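Putative peptidoglycan-binding/hydrolysing protein (Peptoclostridium difficile, PDB 5TV7) probably binds, and may hydrolyse, bacterial cell-wall peptidoglycan, and is seen here with glutamine hydroxamate bound. Local coordinates at residues T126-N131 / R171-T176; A90-I95 / Y100-T105; F24-Y29 / A121-T126. All coordinates share one frame; numbering follows the deposited sequence. Where two conformers were deposited one is given.

Contact 1. Residues T126-N131 / R171-T176; sequences TLLGYN and RLTDPT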
loop_
_atom_site.group_PDB
_atom_site.type_symbol
_atom_site.label_atom_id
_atom_site.label_comp_id
_atom_site.label_asym_id
_atom_site.label_seq_id
_atom_site.Cartn_x
_atom_site.Cartn_y
_atom_site.Cartn_z
ATOM N N THR A 126 5.062 1.074 -1.398
ATOM C CA THR A 126 5.228 1.294 -2.833
ATOM C C THR A 126 6.017 2.591 -3.124
ATOM O O THR A 126 6.857 2.599 -4.022
ATOM C CB THR A 126 3.887 1.263 -3.573
ATOM O OG1 THR A 126 3.244 0.008 -3.314
ATOM C CG2 THR A 126 4.097 1.410 -5.056
ATOM N N LEU A 127 5.770 3.660 -2.355
ATOM C CA LEU A 127 6.537 4.912 -2.507
ATOM C C LEU A 127 8.027 4.723 -2.247
ATOM O O LEU A 127 8.844 5.427 -2.828
ATOM C CB LEU A 127 6.033 6.006 -1.567
ATOM C CG LEU A 127 4.804 6.788 -1.982
ATOM C CD1 LEU A 127 4.310 7.631 -0.818
ATOM C CD2 LEU A 127 5.136 7.661 -3.190
ATOM N N LEU A 128 8.366 3.799 -1.358
ATOM C CA LEU A 128 9.761 3.518 -1.019
ATOM C C LEU A 128 10.414 2.520 -1.952
ATOM O O LEU A 128 11.569 2.142 -1.742
ATOM C CB LEU A 128 9.867 3.041 0.418
ATOM C CG LEU A 128 9.417 4.085 1.432
ATOM C CD1 LEU A 128 9.530 3.505 2.827
ATOM C CD2 LEU A 128 10.239 5.364 1.306
ATOM N N GLY A 129 9.657 2.081 -2.961
ATOM C CA GLY A 129 10.141 1.193 -3.993
ATOM C C GLY A 129 9.748 -0.266 -3.908
ATOM O O GLY A 129 10.052 -1.020 -4.828
ATOM N N TYR A 130 9.078 -0.678 -2.829
ATOM C CA TYR A 130 8.716 -2.093 -2.666
ATOM C C TYR A 130 7.625 -2.496 -3.640
ATOM O O TYR A 130 6.729 -1.702 -3.984
ATOM C CB TYR A 130 8.347 -2.420 -1.207
ATOM C CG TYR A 130 9.526 -2.169 -0.301
ATOM C CD1 TYR A 130 10.514 -3.146 -0.113
ATOM C CD2 TYR A 130 9.719 -0.920 0.279
ATOM C CE1 TYR A 130 11.632 -2.892 0.669
ATOM C CE2 TYR A 130 10.835 -0.659 1.059
ATOM C CZ TYR A 130 11.783 -1.647 1.245
ATOM O OH TYR A 130 12.879 -1.355 2.004
ATOM N N ASN A 131 7.726 -3.732 -4.095
ATOM C CA ASN A 131 6.789 -4.283 -5.015
ATOM C C ASN A 131 5.764 -5.099 -4.219
ATOM O O ASN A 131 6.035 -6.211 -3.763
ATOM C CB ASN A 131 7.549 -5.120 -6.034
ATOM C CG ASN A 131 6.688 -5.562 -7.185
ATOM O OD1 ASN A 131 5.475 -5.662 -7.068
ATOM N ND2 ASN A 131 7.321 -5.856 -8.304
ATOM N N ARG A 171 7.786 8.679 8.604
ATOM C CA ARG A 171 8.891 9.646 8.522
ATOM C C ARG A 171 9.543 9.668 7.146
ATOM O O ARG A 171 9.954 10.720 6.682
ATOM C CB ARG A 171 9.954 9.376 9.588
ATOM C CG ARG A 171 9.481 9.710 10.982
ATOM C CD ARG A 171 10.494 9.307 12.031
ATOM N NE ARG A 171 9.939 9.491 13.372
ATOM C CZ ARG A 171 9.969 10.627 14.074
ATOM N NH1 ARG A 171 10.542 11.725 13.595
ATOM N NH2 ARG A 171 9.423 10.657 15.285
ATOM N N LEU A 172 9.612 8.509 6.501
ATOM C CA LEU A 172 10.229 8.398 5.180
ATOM C C LEU A 172 9.332 8.839 4.031
ATOM O O LEU A 172 9.836 9.224 2.996
ATOM C CB LEU A 172 10.682 6.956 4.934
ATOM C CG LEU A 172 11.826 6.477 5.835
ATOM C CD1 LEU A 172 12.002 4.975 5.701
ATOM C CD2 LEU A 172 13.119 7.215 5.514
ATOM N N THR A 173 8.016 8.772 4.202
ATOM C CA THR A 173 7.105 9.131 3.117
ATOM C C THR A 173 6.437 10.499 3.248
ATOM O O THR A 173 5.828 10.963 2.293
ATOM C CB THR A 173 6.052 8.039 2.904
ATOM O OG1 THR A 173 5.305 7.841 4.108
ATOM C CG2 THR A 173 6.740 6.736 2.492
ATOM N N ASP A 174 6.561 11.139 4.412
ATOM C CA ASP A 174 6.043 12.494 4.617
ATOM C C ASP A 174 7.237 13.427 4.368
ATOM O O ASP A 174 8.153 13.479 5.187
ATOM C CB ASP A 174 5.500 12.665 6.039
ATOM C CG ASP A 174 4.821 14.028 6.274
ATOM O OD1 ASP A 174 5.131 15.014 5.561
ATOM O OD2 ASP A 174 3.989 14.105 7.211
ATOM N N PRO A 175 7.218 14.193 3.261
ATOM C CA PRO A 175 8.371 15.060 2.960
ATOM C C PRO A 175 8.672 16.144 4.003
ATOM O O PRO A 175 9.814 16.583 4.102
ATOM C CB PRO A 175 7.991 15.693 1.619
ATOM C CG PRO A 175 6.499 15.670 1.588
ATOM C CD PRO A 175 6.089 14.435 2.338
ATOM N N THR A 176 7.669 16.554 4.781
ATOM C CA THR A 176 7.859 17.581 5.808
ATOM C C THR A 176 8.597 17.049 7.029
ATOM O O THR A 176 8.975 17.831 7.896
ATOM C CB THR A 176 6.516 18.174 6.288
ATOM O OG1 THR A 176 5.772 17.187 7.016
ATOM C CG2 THR A 176 5.690 18.680 5.111
#

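Contact 2. Residues A90-I95 / Y100-T105; sequences AKTITI and YLTIST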
loop_
_atom_site.group_PDB
_atom_site.type_symbol
_atom_site.label_atom_id
_atom_site.label_comp_id
_atom_site.label_asym_id
_atom_site.label_seq_id
_atom_site.Cartn_x
_atom_site.Cartn_y
_atom_site.Cartn_z
ATOM N N ALA A 90 -0.304 13.085 17.212
ATOM C CA ALA A 90 -1.610 12.430 17.210
ATOM C C ALA A 90 -1.516 10.929 16.939
ATOM O O ALA A 90 -2.523 10.229 17.017
ATOM C CB ALA A 90 -2.522 13.093 16.187
ATOM N N LYS A 91 -0.321 10.425 16.632
ATOM C CA LYS A 91 -0.159 8.993 16.315
ATOM C C LYS A 91 -1.079 8.559 15.167
ATOM O O LYS A 91 -1.726 7.516 15.230
ATOM C CB LYS A 91 -0.371 8.104 17.555
ATOM C CG LYS A 91 0.705 8.233 18.615
ATOM C CD LYS A 91 0.320 7.389 19.816
ATOM C CE LYS A 91 1.346 7.456 20.937
ATOM N NZ LYS A 91 2.633 6.846 20.530
ATOM N N THR A 92 -1.124 9.364 14.115
ATOM C CA THR A 92 -1.957 9.059 12.945
ATOM C C THR A 92 -1.202 9.319 11.655
ATOM O O THR A 92 -0.317 10.181 11.593
ATOM C CB THR A 92 -3.216 9.950 12.875
ATOM O OG1 THR A 92 -2.813 11.325 12.833
ATOM C CG2 THR A 92 -4.151 9.723 14.063
ATOM N N ILE A 93 -1.590 8.577 10.626
ATOM C CA ILE A 93 -1.066 8.745 9.277
ATOM C C ILE A 93 -2.264 8.940 8.370
ATOM O O ILE A 93 -3.220 8.162 8.417
ATOM C CB ILE A 93 -0.243 7.534 8.801
ATOM C CG1 ILE A 93 1.098 7.525 9.540
ATOM C CG2 ILE A 93 0.007 7.600 7.282
ATOM C CD1 ILE A 93 1.943 6.307 9.260
ATOM N N THR A 94 -2.195 9.967 7.535
ATOM C CA THR A 94 -3.263 10.250 6.590
ATOM C C THR A 94 -2.731 10.100 5.181
ATOM O O THR A 94 -1.689 10.659 4.841
ATOM C CB THR A 94 -3.815 11.683 6.767
ATOM O OG1 THR A 94 -4.207 11.855 8.125
ATOM C CG2 THR A 94 -5.035 11.932 5.860
ATOM N N ILE A 95 -3.426 9.282 4.399
ATOM C CA ILE A 95 -3.164 9.117 2.990
ATOM C C ILE A 95 -4.126 10.100 2.292
ATOM O O ILE A 95 -5.345 9.984 2.422
ATOM C CB ILE A 95 -3.430 7.672 2.531
ATOM C CG1 ILE A 95 -2.540 6.682 3.315
ATOM C CG2 ILE A 95 -3.207 7.540 1.021
ATOM C CD1 ILE A 95 -1.043 6.869 3.150
ATOM N N TYR A 100 -9.531 11.396 2.079
ATOM C CA TYR A 100 -8.553 11.299 3.154
ATOM C C TYR A 100 -8.754 10.027 3.936
ATOM O O TYR A 100 -9.791 9.834 4.569
ATOM C CB TYR A 100 -8.642 12.512 4.090
ATOM C CG TYR A 100 -8.267 13.794 3.413
ATOM C CD1 TYR A 100 -6.947 14.209 3.376
ATOM C CD2 TYR A 100 -9.219 14.578 2.778
ATOM C CE1 TYR A 100 -6.577 15.385 2.741
ATOM C CE2 TYR A 100 -8.857 15.753 2.132
ATOM C CZ TYR A 100 -7.525 16.144 2.119
ATOM O OH TYR A 100 -7.128 17.298 1.493
ATOM N N LEU A 101 -7.751 9.159 3.866
ATOM C CA LEU A 101 -7.735 7.891 4.555
ATOM C C LEU A 101 -6.801 8.045 5.731
ATOM O O LEU A 101 -5.602 8.168 5.538
ATOM C CB LEU A 101 -7.181 6.830 3.615
ATOM C CG LEU A 101 -6.925 5.458 4.218
ATOM C CD1 LEU A 101 -8.254 4.842 4.630
ATOM C CD2 LEU A 101 -6.185 4.582 3.214
ATOM N N THR A 102 -7.341 8.051 6.948
ATOM C CA THR A 102 -6.520 8.212 8.153
ATOM C C THR A 102 -6.551 6.947 9.011
ATOM O O THR A 102 -7.607 6.353 9.211
ATOM C CB THR A 102 -6.978 9.451 8.960
ATOM O OG1 THR A 102 -6.728 10.630 8.184
ATOM C CG2 THR A 102 -6.225 9.577 10.269
ATOM N N ILE A 103 -5.375 6.556 9.510
ATOM C CA ILE A 103 -5.225 5.366 10.368
ATOM C C ILE A 103 -4.400 5.701 11.617
ATOM O O ILE A 103 -3.692 6.715 11.650
ATOM C CB ILE A 103 -4.655 4.147 9.571
ATOM C CG1 ILE A 103 -3.299 4.412 8.912
ATOM C CG2 ILE A 103 -5.603 3.755 8.457
ATOM C CD1 ILE A 103 -2.096 4.264 9.814
ATOM N N SER A 104 -4.560 4.896 12.668
ATOM C CA SER A 104 -3.804 5.071 13.909
ATOM C C SER A 104 -2.523 4.247 13.843
ATOM O O SER A 104 -2.576 3.085 13.478
ATOM C CB SER A 104 -4.633 4.581 15.104
ATOM O OG SER A 104 -3.890 4.651 16.312
ATOM N N THR A 105 -1.389 4.840 14.216
ATOM C CA THR A 105 -0.116 4.123 14.228
ATOM C C THR A 105 -0.028 3.149 15.415
ATOM O O THR A 105 0.998 2.512 15.602
ATOM C CB THR A 105 1.080 5.087 14.278
ATOM O OG1 THR A 105 0.962 5.958 15.406
ATOM C CG2 THR A 105 1.152 5.931 13.025
HETATM O O HOH W 1 -3.757 7.137 17.155
#

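Contact 3. Residues F24-Y29 / A121-T126; sequences FTLSGY and AQIMLT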
loop_
_atom_site.group_PDB
_atom_site.type_symbol
_atom_site.label_atom_id
_atom_site.label_comp_id
_atom_site.label_asym_id
_atom_site.label_seq_id
_atom_site.Cartn_x
_atom_site.Cartn_y
_atom_site.Cartn_z
ATOM N N PHE A 24 7.589 12.026 -3.659
ATOM C CA PHE A 24 6.720 11.749 -2.496
ATOM C C PHE A 24 5.238 11.572 -2.881
ATOM O O PHE A 24 4.387 11.343 -2.023
ATOM C CB PHE A 24 6.874 12.829 -1.436
ATOM C CG PHE A 24 8.228 12.846 -0.788
ATOM C CD1 PHE A 24 8.487 12.059 0.328
ATOM C CD2 PHE A 24 9.246 13.654 -1.280
ATOM C CE1 PHE A 24 9.735 12.074 0.937
ATOM C CE2 PHE A 24 10.497 13.672 -0.672
ATOM C CZ PHE A 24 10.738 12.888 0.442
ATOM N N THR A 25 4.944 11.655 -4.173
ATOM C CA THR A 25 3.587 11.495 -4.676
ATOM C C THR A 25 3.456 10.154 -5.376
ATOM O O THR A 25 4.320 9.794 -6.155
ATOM C CB THR A 25 3.259 12.631 -5.658
ATOM O OG1 THR A 25 3.353 13.878 -4.966
ATOM C CG2 THR A 25 1.865 12.478 -6.255
ATOM N N LEU A 26 2.387 9.406 -5.088
ATOM C CA LEU A 26 2.165 8.120 -5.749
ATOM C C LEU A 26 0.926 8.216 -6.627
ATOM O O LEU A 26 -0.204 8.259 -6.131
ATOM C CB LEU A 26 2.022 6.964 -4.747
ATOM C CG LEU A 26 2.059 5.578 -5.401
ATOM C CD1 LEU A 26 3.452 5.259 -5.964
ATOM C CD2 LEU A 26 1.634 4.502 -4.415
ATOM N N SER A 27 1.152 8.222 -7.935
ATOM C CA SER A 27 0.090 8.346 -8.907
ATOM C C SER A 27 -0.120 7.077 -9.691
ATOM O O SER A 27 0.803 6.304 -9.888
ATOM C CB SER A 27 0.412 9.490 -9.864
ATOM O OG SER A 27 0.472 10.706 -9.145
ATOM N N GLY A 28 -1.346 6.895 -10.163
ATOM C CA GLY A 28 -1.710 5.705 -10.912
ATOM C C GLY A 28 -3.207 5.639 -11.092
ATOM O O GLY A 28 -3.900 6.650 -10.942
ATOM N N TYR A 29 -3.711 4.449 -11.396
ATOM C CA TYR A 29 -5.134 4.250 -11.644
ATOM C C TYR A 29 -5.763 3.211 -10.715
ATOM O O TYR A 29 -5.147 2.187 -10.395
ATOM C CB TYR A 29 -5.343 3.853 -13.112
ATOM C CG TYR A 29 -4.982 4.974 -14.056
ATOM C CD1 TYR A 29 -3.661 5.176 -14.466
ATOM C CD2 TYR A 29 -5.953 5.866 -14.507
ATOM C CE1 TYR A 29 -3.327 6.222 -15.313
ATOM C CE2 TYR A 29 -5.628 6.917 -15.353
ATOM C CZ TYR A 29 -4.315 7.089 -15.753
ATOM O OH TYR A 29 -3.996 8.132 -16.586
ATOM N N ALA A 121 -0.401 1.097 4.339
ATOM C CA ALA A 121 0.952 0.537 4.398
ATOM C C ALA A 121 1.456 0.200 2.997
ATOM O O ALA A 121 2.609 0.438 2.683
ATOM C CB ALA A 121 0.985 -0.700 5.289
ATOM N N GLN A 122 0.571 -0.327 2.150
ATOM C CA GLN A 122 0.952 -0.703 0.792
ATOM C C GLN A 122 1.326 0.512 -0.042
ATOM O O GLN A 122 2.254 0.453 -0.843
ATOM C CB GLN A 122 -0.168 -1.511 0.123
ATOM C CG GLN A 122 -0.247 -2.919 0.698
ATOM C CD GLN A 122 -1.484 -3.688 0.291
ATOM O OE1 GLN A 122 -2.523 -3.113 -0.081
ATOM N NE2 GLN A 122 -1.391 -5.006 0.387
ATOM N N ILE A 123 0.586 1.596 0.138
ATOM C CA ILE A 123 0.879 2.824 -0.549
ATOM C C ILE A 123 2.257 3.339 -0.134
ATOM O O ILE A 123 3.063 3.658 -0.983
ATOM C CB ILE A 123 -0.205 3.874 -0.313
ATOM C CG1 ILE A 123 -1.436 3.491 -1.141
ATOM C CG2 ILE A 123 0.298 5.254 -0.713
ATOM C CD1 ILE A 123 -2.697 4.212 -0.751
HETATM N N MSE A 124 2.525 3.369 1.158
HETATM C CA MSE A 124 3.820 3.851 1.662
HETATM C C MSE A 124 4.980 2.968 1.235
HETATM O O MSE A 124 6.038 3.470 0.835
HETATM C CB MSE A 124 3.732 3.984 3.182
HETATM C CG MSE A 124 2.849 5.183 3.509
HETATM SE SE MSE A 124 2.921 5.612 5.419
HETATM C CE MSE A 124 1.870 4.109 6.051
ATOM N N LEU A 125 4.795 1.654 1.304
ATOM C CA LEU A 125 5.844 0.709 0.878
ATOM C C LEU A 125 6.124 0.891 -0.614
ATOM O O LEU A 125 7.288 0.917 -1.041
ATOM C CB LEU A 125 5.442 -0.729 1.181
ATOM C CG LEU A 125 5.414 -1.125 2.648
ATOM C CD1 LEU A 125 4.641 -2.424 2.837
ATOM C CD2 LEU A 125 6.830 -1.265 3.189
ATOM N N THR A 126 5.062 1.074 -1.398
ATOM C CA THR A 126 5.228 1.294 -2.833
ATOM C C THR A 126 6.017 2.591 -3.124
ATOM O O THR A 126 6.857 2.599 -4.022
ATOM C CB THR A 126 3.887 1.263 -3.573
ATOM O OG1 THR A 126 3.244 0.008 -3.314
ATOM C CG2 THR A 126 4.097 1.410 -5.056
#

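Contact 1. Residues T126-N131 / R171-T176
Leu-127 and Leu-128, at the end of helix 116-127, meet Leu-172 and Thr-173, at the end of helix 163-173, through carbon alone; no hydrogen bond crosses between the two segments. Leu-127 still belongs to the helix. Its CD1 comes within 4.1 Å of Thr-173 CB, and the two side chains cross obliquely; CB of the leucine also approaches Thr-173 CG2. Next, Leu-128 carries the larger part of this segment's share. With CG set anti to its carbonyl carbon (chi1 -63°), the branch fork is directed at the other helix end. There CG lies 3.9 Å from Thr-173 CG2, while CD2 reaches both that methyl and, at 4.0 Å, Leu-172 CB. The other branch, CD1, meets only Leu-172, at its CD1, 4.1 Å away. Leu-128 crosses each of these partners at about a right angle. Gly-129 then leaves helical geometry with a positive phi of 103°, closing a Schellman motif in which Gly-129 N donates to Thr-126 O at 3.0 Å and Tyr-130 N probably to Leu-125 O. Three helices here, 116-127, 140-152 and 163-173, are consistent with the compact helical bundle of peptidoglycan-binding domains, and Phe-149 of the middle one touches both Leu-128 and Leu-172. Beyond the glycine the chain turns from the facing segment, and Tyr-130 lies instead along helix 140-152. On the opposing side, Thr-173 divides its branches between two tasks: its methyl serves the leucines, whereas OG1 bonds to Leu-169 O one turn back in its own helix. Val-84 of strand 78-87 touches both Leu-127 and Thr-173. Immediately after the helix, Asp-174 OD1 receives Thr-176 N at 3.1 Å in an Asx turn, with Thr-176 OG1 arriving on the same face of the carboxylate plane.

Contact 2. Residues A90-I95 / Y100-T105
Thr-94 and Thr-102, a non-hydrogen-bonded pair of antiparallel strands, are joined on one sheet face by a side-chain bond, while the backbone of Thr-94 pairs with Ser-85 of strand 78-87. From CB of Thr-94, Thr-102 OG1 lies 3.4 Å away. The hydroxyl continues to that same oxygen, Thr-94 OG1 and Thr-102 OG1 standing 2.8 Å apart in a hydrogen bond that either could donate. Both hydroxyls are anti to their own carbonyl carbons, which brings them together across the face that also carries Thr-92 and Ser-104. The remaining branch, Thr-94 CG2, lies 3.2 Å from Thr-102 OG1 and also meets the edge of the Tyr-100 ring, in its plane and 3.9 Å from CD1.

The reverse face is apolar and largely buried. Ile-93 CB meets Ile-103 CD1 at 3.9 Å, and Ile-95 CB meets Leu-101 CB; helix 116-127 and Trp-166 of helix 163-173 pack against this side. Ile-93 and Ile-103 exchange reciprocal backbone bonds, as do Ile-95 and Leu-101. At the open end Lys-91 O takes Thr-105 N at 2.9 Å, and a water joins it to Ser-104 OG, which also bonds to Thr-106 OG1. Toward strand 78-87, strand 92-96 starts with a G1 bulge, Lys-91 and Thr-92 facing Asn-87; with strand 100-104 it forms a beta hairpin at the sheet edge.

Contact 3. Residues F24-Y29 / A121-T126
Leu-26 of strand 26-32 points its branched end at helix 116-127 and lies across Thr-126 at about a right angle. Its CG is swung anti to the backbone N (chi1 -169°), which carries both methyls away from the strand and toward the helix. The two methyls share one target: Leu-26 CD1 and CD2 each stand 4.0 Å from Thr-126 CG2, so the threonine methyl faces the leucine fork instead of a single branch. CD2 alone goes further, reaching the helix one turn earlier. There it rests 3.8 Å from the carbonyl oxygen of Ile-123 and 4.0 Å from Ile-123 CG2. The isoleucine meets it with CG2, the branch anti to its backbone N. Contact of a methyl with a main-chain carbonyl means that the leucine lies against the helix backbone as well as its side chains, although no hydrogen bond joins the two segments.

The same rotamer that turns the Thr-126 methyl to the leucine sends OG1 back to Gln-122 O, 2.7 Å away and tilted 28° from the carbonyl plane. Thr-126 N reaches the same oxygen at 2.9 Å, from the opposite face. The OG1 bond should limit rotation about CA-CB (chi1 -57°), keeping the methyl turned to the leucine. Gln-122 itself extends away from the strand, its amide bonded to Ser-136 N and Thr-142 OG1.

The contact joins the regions of the two putative peptidoglycan-binding families. On the strand side, Leu-26 also touches Phe-62 and Pro-64 from strand 60-64, and Pro-64 reaches Thr-126 too. Tyr-82 of strand 78-87 adjoins Ile-123, whereas Met-124, modelled as selenomethionine, starts away from strand 26-32 and touches Trp-166 and Thr-173 of helix 163-173 as well as Val-84, leaving helix 116-127 between the sheet and its helical neighbour.

Overall arrangement
Helix 116-127 ties the three sites together: contacts 1 and 3 both use it, sharing Thr-126, and strand 100-104 of contact 2 is the element before it. Contact 3 is buried, its centre about 6 Å from that of the chain; contact 1 is partly buried, and contact 2, at about 14 Å, has one inward and one more exposed face. The chemistry follows: contacts 1 and 3 are small patches of carbon packing, whereas contact 2 is a hydrogen-bonded pair of strands with polar groups outward. Ile-93 and Ile-95 nevertheless pack on Met-124 and Ile-123, and the ring of Phe-24, from contact 3's first segment, packs on the backbone oxygens of Leu-172 and Thr-173.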